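PDB 3HUT: putative branched-chain amino acid ABC transporter from Rhodospirillum rubrum ATCC 11170, which probably binds branched-chain amino acids or related small ligands outside the cytoplasmic membrane and hands them to an ABC transporter for uptake. Local coordinates for residues A[241-246]-A[339-344]; A[228-233]-A[247-252]; A[206-211]-A[232-237]. All blocks are in the same frame, centred on the assembly; numbering follows the deposited sequence.

Overall arrangement
The three contacts lie close together in one lobe of a periplasmic binding protein fold. Contacts 2 and 3 share P232 and K233, so helix 232-238 serves both, and their centres are 12 Å apart. Contacts 1 and 2 meet the same mixed sheet, where strands 246-249 and 331-341 are antiparallel neighbours; V245 CG1 reaches L229 CD1 at 4.2 Å. Contact 3 places helix 204-216 beside helix 232-238, and its centre is 10 Å from that of contact 1, with V245 CG2 at 3.7 Å from L211 CD1. Contact 2 is the one nearest the middle of the chain, about 11 Å from the chain's centre to its own; contacts 1 and 3 lie some 22 and 21 Å out.

Contact 1 of 3, residues A[241-246]-A[339-344]; sequences AVEGVR and VVREGD
E243 grips the backbone of E342 and G343 with both carboxylate oxygens, at the place where a type II beta turn from V242 to V245 leads into an antiparallel strand pair of the mixed sheet of this periplasmic binding protein lobe. The shorter bond, 2.6 Å from E342 N to E243 OE1, uses the syn lone pair. The second is the straighter one: G343 N donates to E243 OE2 at 2.9 Å and 169°, again on the syn side but somewhat out of the carboxylate plane. Two successive N-H groups thus fix the rotation of the carboxylate. The E243 chain gets there by a bend, with CD turned back at chi2 -73°. A water accepts a hydrogen bond from R341 NH1 and donates one to E243 OE1, bridging opposite charges too far apart for a salt bridge.

R341 bends at chi2 and chi3, turning CD and NE back, and its guanidinium lies with one face against G244 CA, at 3.6 Å from NH2. G244 has positive phi, and any CB at these backbone angles would collide with the carbonyl oxygen of E243. Its N donates to V340 O at 2.7 Å, and V340 N returns a bond to V245 O at 3.0 Å, in the carbonyl plane. Beyond these bonds R246 and V339 form a non-hydrogen-bonded pair, their side chains side by side and pointing the same way, with R246 CG at 3.9 Å from V339 CG2. The extended R246 chain carries NH1 on to the hydroxyl of Y224. On the buried side V340 faces the turn, its CB at 3.3 Å from V242 O, and its CG1 lies obliquely across V242, at 4.2 Å from CG2.

Contact 2 of 3, residues A[228-233]-A[247-252]; sequences ALYSPK and LATAFV
Y230 packs on L247, T249 and V252, and L229 on L247, inside a beta-alpha-beta unit in which helix 232-238 connects the parallel strands 223-225 and 246-249. The tight part begins at one methyl: L247 CD2 sits 3.6 Å from Y230 N and 3.7 Å from L229 CB. Farther along the strand, T249 CG2 stands over the centre of the Y230 ring, 4.3 Å from the centroid and only 11° off the normal, a CH-pi contact in which the two side chains cross at about a right angle. CG is anti to the backbone N (chi1 -171°), which starts the ring off toward the strand. L338 of strand 331-341 also touches Y230, L247 and T249, and F345 meets the tyrosine ring edge-to-face.

The hydroxyl end is close as well. F251 keeps its own ring away and offers its carbonyl O, 3.5 Å from Y230 CE2, while V252 CA is 3.6 Å from Y230 OH, which is held by a hydrogen bond with the N of L253. An alanine in place of Y230 would probably leave T249 CG2 without its aromatic face and L253 N without the hydroxyl, opening a gap between the loop and strand 246-249. The loose side lies toward solvent: S231, P232 and K233 turn away and touch nothing on 247-252, and there S231 OG caps the helix by accepting from K233 N at 3.1 Å.

Contact 3 of 3, residues A[206-211]-A[232-237]; sequences DAAPFL and PKFIDL
F234 of helix 232-238 reaches across to A207, A208 and L211 of helix 204-216, a helix-helix packing within one lobe of the binding-protein fold. The axes of 206-211 and 232-237 run in roughly the same direction, crossing at -30° with a closest approach of 8.8 Å. The F234 CB lies against the carbonyl O of L229, and CG is anti to the backbone N (chi1 -178°). From there the end of the ring comes nearer helix 204-216. Along one ring side, CD1 comes within 4.4 Å of A208 CB. Farther out, CE1 is 3.8 Å from A207 CB and has A208 N at its edge, near the ring plane. At the tip, CZ meets L211 CD1 at 3.6 Å, also at the edge, the two side chains crossing at about a right angle; V242 packs on this end of the ring too. Beside it, A208 CB touches L237 CB at 3.5 Å, with L237 at the exposed margin. Every side-chain pair here is carbon on carbon, which implies that the helices are matched by shape rather than by directional bonds, small alanines making room for the aromatic ring.

Contact 1 of 3, residues A[241-246]-A[339-344]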
# COMPACT_ATOMS: atom_id res chain seq x y z
N ALA A 241 13.48 -23.31 -0.33
CA ALA A 241 14.01 -22.45 -1.38
C ALA A 241 13.85 -20.94 -1.14
O ALA A 241 14.59 -20.15 -1.71
CB ALA A 241 13.39 -22.83 -2.72
N VAL A 242 12.90 -20.54 -0.29
CA VAL A 242 12.71 -19.12 -0.05
C VAL A 242 13.39 -18.60 1.22
O VAL A 242 13.30 -17.41 1.54
CB VAL A 242 11.20 -18.73 -0.02
CG1 VAL A 242 10.58 -19.04 -1.39
CG2 VAL A 242 10.46 -19.48 1.08
N GLU A 243 14.09 -19.48 1.92
CA GLU A 243 14.80 -19.07 3.13
C GLU A 243 15.86 -18.04 2.75
O GLU A 243 16.58 -18.22 1.77
CB GLU A 243 15.49 -20.27 3.78
CG GLU A 243 14.54 -21.23 4.48
CD GLU A 243 14.01 -20.67 5.78
OE1 GLU A 243 14.83 -20.41 6.69
OE2 GLU A 243 12.78 -20.48 5.90
N GLY A 244 15.94 -16.95 3.51
CA GLY A 244 16.92 -15.93 3.21
C GLY A 244 16.46 -14.82 2.28
O GLY A 244 17.16 -13.82 2.15
N VAL A 245 15.31 -14.98 1.64
CA VAL A 245 14.81 -13.94 0.75
C VAL A 245 14.46 -12.69 1.57
O VAL A 245 13.89 -12.79 2.66
CB VAL A 245 13.55 -14.40 -0.03
CG1 VAL A 245 12.98 -13.25 -0.85
CG2 VAL A 245 13.92 -15.55 -0.97
N ARG A 246 14.83 -11.53 1.06
CA ARG A 246 14.56 -10.27 1.74
C ARG A 246 13.55 -9.44 0.98
O ARG A 246 13.50 -9.47 -0.24
CB ARG A 246 15.86 -9.48 1.92
CG ARG A 246 16.73 -10.02 3.03
CD ARG A 246 18.13 -9.44 2.97
NE ARG A 246 18.94 -9.94 4.07
CZ ARG A 246 20.25 -9.71 4.20
NH1 ARG A 246 20.89 -9.00 3.29
NH2 ARG A 246 20.90 -10.21 5.25
N VAL A 339 13.11 -10.67 6.41
CA VAL A 339 13.88 -11.76 5.83
C VAL A 339 13.13 -13.03 6.19
O VAL A 339 12.54 -13.13 7.27
CB VAL A 339 15.33 -11.84 6.38
CG1 VAL A 339 15.32 -12.20 7.85
CG2 VAL A 339 16.13 -12.87 5.59
N VAL A 340 13.11 -13.99 5.27
CA VAL A 340 12.45 -15.25 5.52
C VAL A 340 13.45 -16.13 6.24
O VAL A 340 14.52 -16.42 5.71
CB VAL A 340 12.06 -15.96 4.20
CG1 VAL A 340 11.44 -17.32 4.51
CG2 VAL A 340 11.10 -15.09 3.40
N ARG A 341 13.13 -16.52 7.47
CA ARG A 341 14.04 -17.38 8.22
C ARG A 341 13.23 -18.37 9.03
O ARG A 341 12.31 -18.00 9.75
CB ARG A 341 14.94 -16.55 9.14
CG ARG A 341 16.16 -17.31 9.64
CD ARG A 341 17.05 -17.76 8.46
NE ARG A 341 17.72 -16.65 7.80
CZ ARG A 341 18.39 -16.75 6.66
NH1 ARG A 341 18.48 -17.92 6.03
NH2 ARG A 341 19.00 -15.69 6.14
N GLU A 342 13.59 -19.64 8.90
CA GLU A 342 12.90 -20.71 9.61
C GLU A 342 11.39 -20.73 9.40
O GLU A 342 10.63 -20.82 10.36
CB GLU A 342 13.22 -20.64 11.10
CG GLU A 342 14.68 -20.94 11.41
CD GLU A 342 14.99 -20.87 12.89
OE1 GLU A 342 14.28 -21.54 13.68
OE2 GLU A 342 15.96 -20.17 13.27
N GLY A 343 10.97 -20.60 8.15
CA GLY A 343 9.55 -20.69 7.82
C GLY A 343 8.62 -19.52 8.09
O GLY A 343 7.41 -19.70 8.09
N ASP A 344 9.16 -18.33 8.33
CA ASP A 344 8.30 -17.17 8.55
C ASP A 344 9.08 -15.90 8.28
O ASP A 344 10.31 -15.90 8.26
CB ASP A 344 7.75 -17.15 9.97
CG ASP A 344 6.43 -16.39 10.09
OD1 ASP A 344 6.06 -15.65 9.15
OD2 ASP A 344 5.77 -16.54 11.13
O HOH W 1 17.52 -20.79 6.64

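Contact 2 of 3, residues A[228-233]-A[247-252]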
# COMPACT_ATOMS: atom_id res chain seq x y z
N ALA A 228 5.20 -7.75 -3.14
CA ALA A 228 4.23 -8.69 -3.71
C ALA A 228 4.56 -10.12 -3.31
O ALA A 228 3.76 -11.04 -3.50
CB ALA A 228 4.20 -8.56 -5.23
N LEU A 229 5.76 -10.33 -2.76
CA LEU A 229 6.18 -11.65 -2.31
C LEU A 229 5.66 -11.92 -0.91
O LEU A 229 5.68 -13.06 -0.44
CB LEU A 229 7.71 -11.75 -2.28
CG LEU A 229 8.50 -11.54 -3.58
CD1 LEU A 229 10.00 -11.68 -3.30
CD2 LEU A 229 8.07 -12.55 -4.61
N TYR A 230 5.20 -10.87 -0.24
CA TYR A 230 4.73 -10.98 1.13
C TYR A 230 3.39 -11.68 1.31
O TYR A 230 2.33 -11.08 1.14
CB TYR A 230 4.65 -9.59 1.77
CG TYR A 230 4.38 -9.63 3.26
CD1 TYR A 230 5.26 -10.29 4.13
CD2 TYR A 230 3.28 -8.98 3.81
CE1 TYR A 230 5.04 -10.29 5.50
CE2 TYR A 230 3.05 -8.98 5.18
CZ TYR A 230 3.94 -9.64 6.02
OH TYR A 230 3.73 -9.63 7.38
N SER A 231 3.46 -12.95 1.66
CA SER A 231 2.28 -13.77 1.88
C SER A 231 2.71 -15.09 2.49
O SER A 231 3.78 -15.61 2.18
CB SER A 231 1.56 -14.04 0.55
OG SER A 231 0.57 -15.05 0.71
N PRO A 232 1.89 -15.66 3.37
CA PRO A 232 2.30 -16.94 3.95
C PRO A 232 2.46 -17.97 2.82
O PRO A 232 3.24 -18.91 2.93
CB PRO A 232 1.17 -17.27 4.92
CG PRO A 232 -0.01 -16.52 4.37
CD PRO A 232 0.59 -15.22 3.91
N LYS A 233 1.73 -17.75 1.72
CA LYS A 233 1.79 -18.65 0.58
C LYS A 233 3.17 -18.68 -0.06
O LYS A 233 3.56 -19.68 -0.65
CB LYS A 233 0.73 -18.26 -0.47
CG LYS A 233 -0.69 -18.40 0.05
CD LYS A 233 -1.74 -17.97 -0.97
CE LYS A 233 -1.97 -19.01 -2.07
NZ LYS A 233 -0.86 -19.09 -3.08
N LEU A 247 12.74 -8.69 1.72
CA LEU A 247 11.74 -7.82 1.12
C LEU A 247 11.30 -6.78 2.14
O LEU A 247 11.46 -6.97 3.35
CB LEU A 247 10.52 -8.63 0.65
CG LEU A 247 9.64 -9.39 1.66
CD1 LEU A 247 9.03 -8.44 2.68
CD2 LEU A 247 8.51 -10.09 0.91
N ALA A 248 10.75 -5.68 1.64
CA ALA A 248 10.24 -4.63 2.51
C ALA A 248 8.75 -4.47 2.23
O ALA A 248 8.31 -4.67 1.10
CB ALA A 248 10.98 -3.31 2.23
N THR A 249 7.99 -4.14 3.25
CA THR A 249 6.55 -3.95 3.09
C THR A 249 6.05 -2.91 4.09
O THR A 249 6.71 -2.64 5.10
CB THR A 249 5.78 -5.27 3.28
OG1 THR A 249 4.42 -5.09 2.88
CG2 THR A 249 5.82 -5.71 4.74
N ALA A 250 4.89 -2.33 3.80
CA ALA A 250 4.31 -1.32 4.67
C ALA A 250 3.70 -1.95 5.92
O ALA A 250 4.14 -1.68 7.04
CB ALA A 250 3.24 -0.53 3.90
N PHE A 251 2.70 -2.80 5.73
CA PHE A 251 2.03 -3.48 6.83
C PHE A 251 2.69 -4.83 7.14
O PHE A 251 2.83 -5.68 6.26
CB PHE A 251 0.56 -3.71 6.48
CG PHE A 251 -0.21 -4.48 7.52
CD1 PHE A 251 -0.26 -4.03 8.83
CD2 PHE A 251 -0.91 -5.64 7.18
CE1 PHE A 251 -1.00 -4.73 9.80
CE2 PHE A 251 -1.64 -6.34 8.13
CZ PHE A 251 -1.69 -5.88 9.45
N VAL A 252 3.10 -5.02 8.39
CA VAL A 252 3.72 -6.28 8.80
C VAL A 252 2.82 -6.96 9.82
O VAL A 252 2.65 -6.49 10.94
CB VAL A 252 5.10 -6.04 9.43
CG1 VAL A 252 5.76 -7.37 9.75
CG2 VAL A 252 5.97 -5.23 8.48

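Contact 3 of 3, residues A[206-211]-A[232-237]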
# COMPACT_ATOMS: atom_id res chain seq x y z
N ASP A 206 4.68 -16.72 -8.65
CA ASP A 206 5.67 -16.94 -9.70
C ASP A 206 7.08 -17.05 -9.11
O ASP A 206 7.91 -17.82 -9.60
CB ASP A 206 5.67 -15.79 -10.72
CG ASP A 206 4.41 -15.77 -11.58
OD1 ASP A 206 3.85 -16.86 -11.83
OD2 ASP A 206 4.00 -14.67 -12.01
N ALA A 207 7.33 -16.29 -8.06
CA ALA A 207 8.65 -16.29 -7.41
C ALA A 207 9.00 -17.59 -6.69
O ALA A 207 10.15 -18.02 -6.73
CB ALA A 207 8.74 -15.12 -6.44
N ALA A 208 8.03 -18.20 -6.02
CA ALA A 208 8.30 -19.44 -5.30
C ALA A 208 8.86 -20.51 -6.23
O ALA A 208 9.90 -21.10 -5.96
CB ALA A 208 7.02 -19.95 -4.61
N PRO A 209 8.17 -20.79 -7.35
CA PRO A 209 8.73 -21.82 -8.24
C PRO A 209 10.07 -21.40 -8.84
O PRO A 209 10.95 -22.24 -9.03
CB PRO A 209 7.63 -22.02 -9.29
CG PRO A 209 6.87 -20.73 -9.27
CD PRO A 209 6.82 -20.40 -7.80
N PHE A 210 10.23 -20.11 -9.13
CA PHE A 210 11.50 -19.65 -9.68
C PHE A 210 12.65 -19.94 -8.72
O PHE A 210 13.69 -20.45 -9.13
CB PHE A 210 11.48 -18.15 -9.95
CG PHE A 210 12.84 -17.58 -10.21
CD1 PHE A 210 13.57 -17.97 -11.33
CD2 PHE A 210 13.42 -16.69 -9.30
CE1 PHE A 210 14.87 -17.50 -11.53
CE2 PHE A 210 14.72 -16.22 -9.50
CZ PHE A 210 15.44 -16.63 -10.62
N LEU A 211 12.45 -19.61 -7.45
CA LEU A 211 13.48 -19.84 -6.45
C LEU A 211 13.78 -21.32 -6.24
O LEU A 211 14.91 -21.69 -5.94
CB LEU A 211 13.07 -19.17 -5.13
CG LEU A 211 13.10 -17.64 -5.25
CD1 LEU A 211 12.46 -17.00 -4.03
CD2 LEU A 211 14.55 -17.19 -5.41
N PRO A 232 1.89 -15.66 3.37
CA PRO A 232 2.30 -16.94 3.95
C PRO A 232 2.46 -17.97 2.82
O PRO A 232 3.24 -18.91 2.93
CB PRO A 232 1.17 -17.27 4.92
CG PRO A 232 -0.01 -16.52 4.37
CD PRO A 232 0.59 -15.22 3.91
N LYS A 233 1.73 -17.75 1.72
CA LYS A 233 1.79 -18.65 0.58
C LYS A 233 3.17 -18.68 -0.06
O LYS A 233 3.56 -19.68 -0.65
CB LYS A 233 0.73 -18.26 -0.47
CG LYS A 233 -0.69 -18.40 0.05
CD LYS A 233 -1.74 -17.97 -0.97
CE LYS A 233 -1.97 -19.01 -2.07
NZ LYS A 233 -0.86 -19.09 -3.08
N PHE A 234 3.93 -17.59 0.07
CA PHE A 234 5.27 -17.55 -0.49
C PHE A 234 6.10 -18.66 0.14
O PHE A 234 6.86 -19.34 -0.53
CB PHE A 234 5.92 -16.18 -0.22
CG PHE A 234 7.30 -16.04 -0.82
CD1 PHE A 234 7.52 -16.30 -2.17
CD2 PHE A 234 8.37 -15.61 -0.03
CE1 PHE A 234 8.79 -16.13 -2.74
CE2 PHE A 234 9.64 -15.44 -0.58
CZ PHE A 234 9.85 -15.70 -1.94
N ILE A 235 5.91 -18.85 1.44
CA ILE A 235 6.64 -19.87 2.17
C ILE A 235 6.01 -21.25 1.95
O ILE A 235 6.72 -22.24 1.77
CB ILE A 235 6.66 -19.54 3.68
CG1 ILE A 235 7.39 -18.20 3.88
CG2 ILE A 235 7.33 -20.66 4.47
CD1 ILE A 235 7.32 -17.65 5.29
N ASP A 236 4.68 -21.33 1.94
CA ASP A 236 4.03 -22.61 1.72
C ASP A 236 4.38 -23.15 0.33
O ASP A 236 4.51 -24.36 0.14
CB ASP A 236 2.51 -22.50 1.83
CG ASP A 236 2.06 -22.04 3.20
OD1 ASP A 236 2.65 -22.47 4.21
OD2 ASP A 236 1.09 -21.25 3.26
N LEU A 237 4.53 -22.24 -0.63
CA LEU A 237 4.86 -22.62 -2.00
C LEU A 237 6.34 -22.83 -2.27
O LEU A 237 6.71 -23.65 -3.11
CB LEU A 237 4.33 -21.56 -2.97
CG LEU A 237 2.81 -21.38 -3.06
CD1 LEU A 237 2.49 -20.19 -3.94
CD2 LEU A 237 2.18 -22.67 -3.63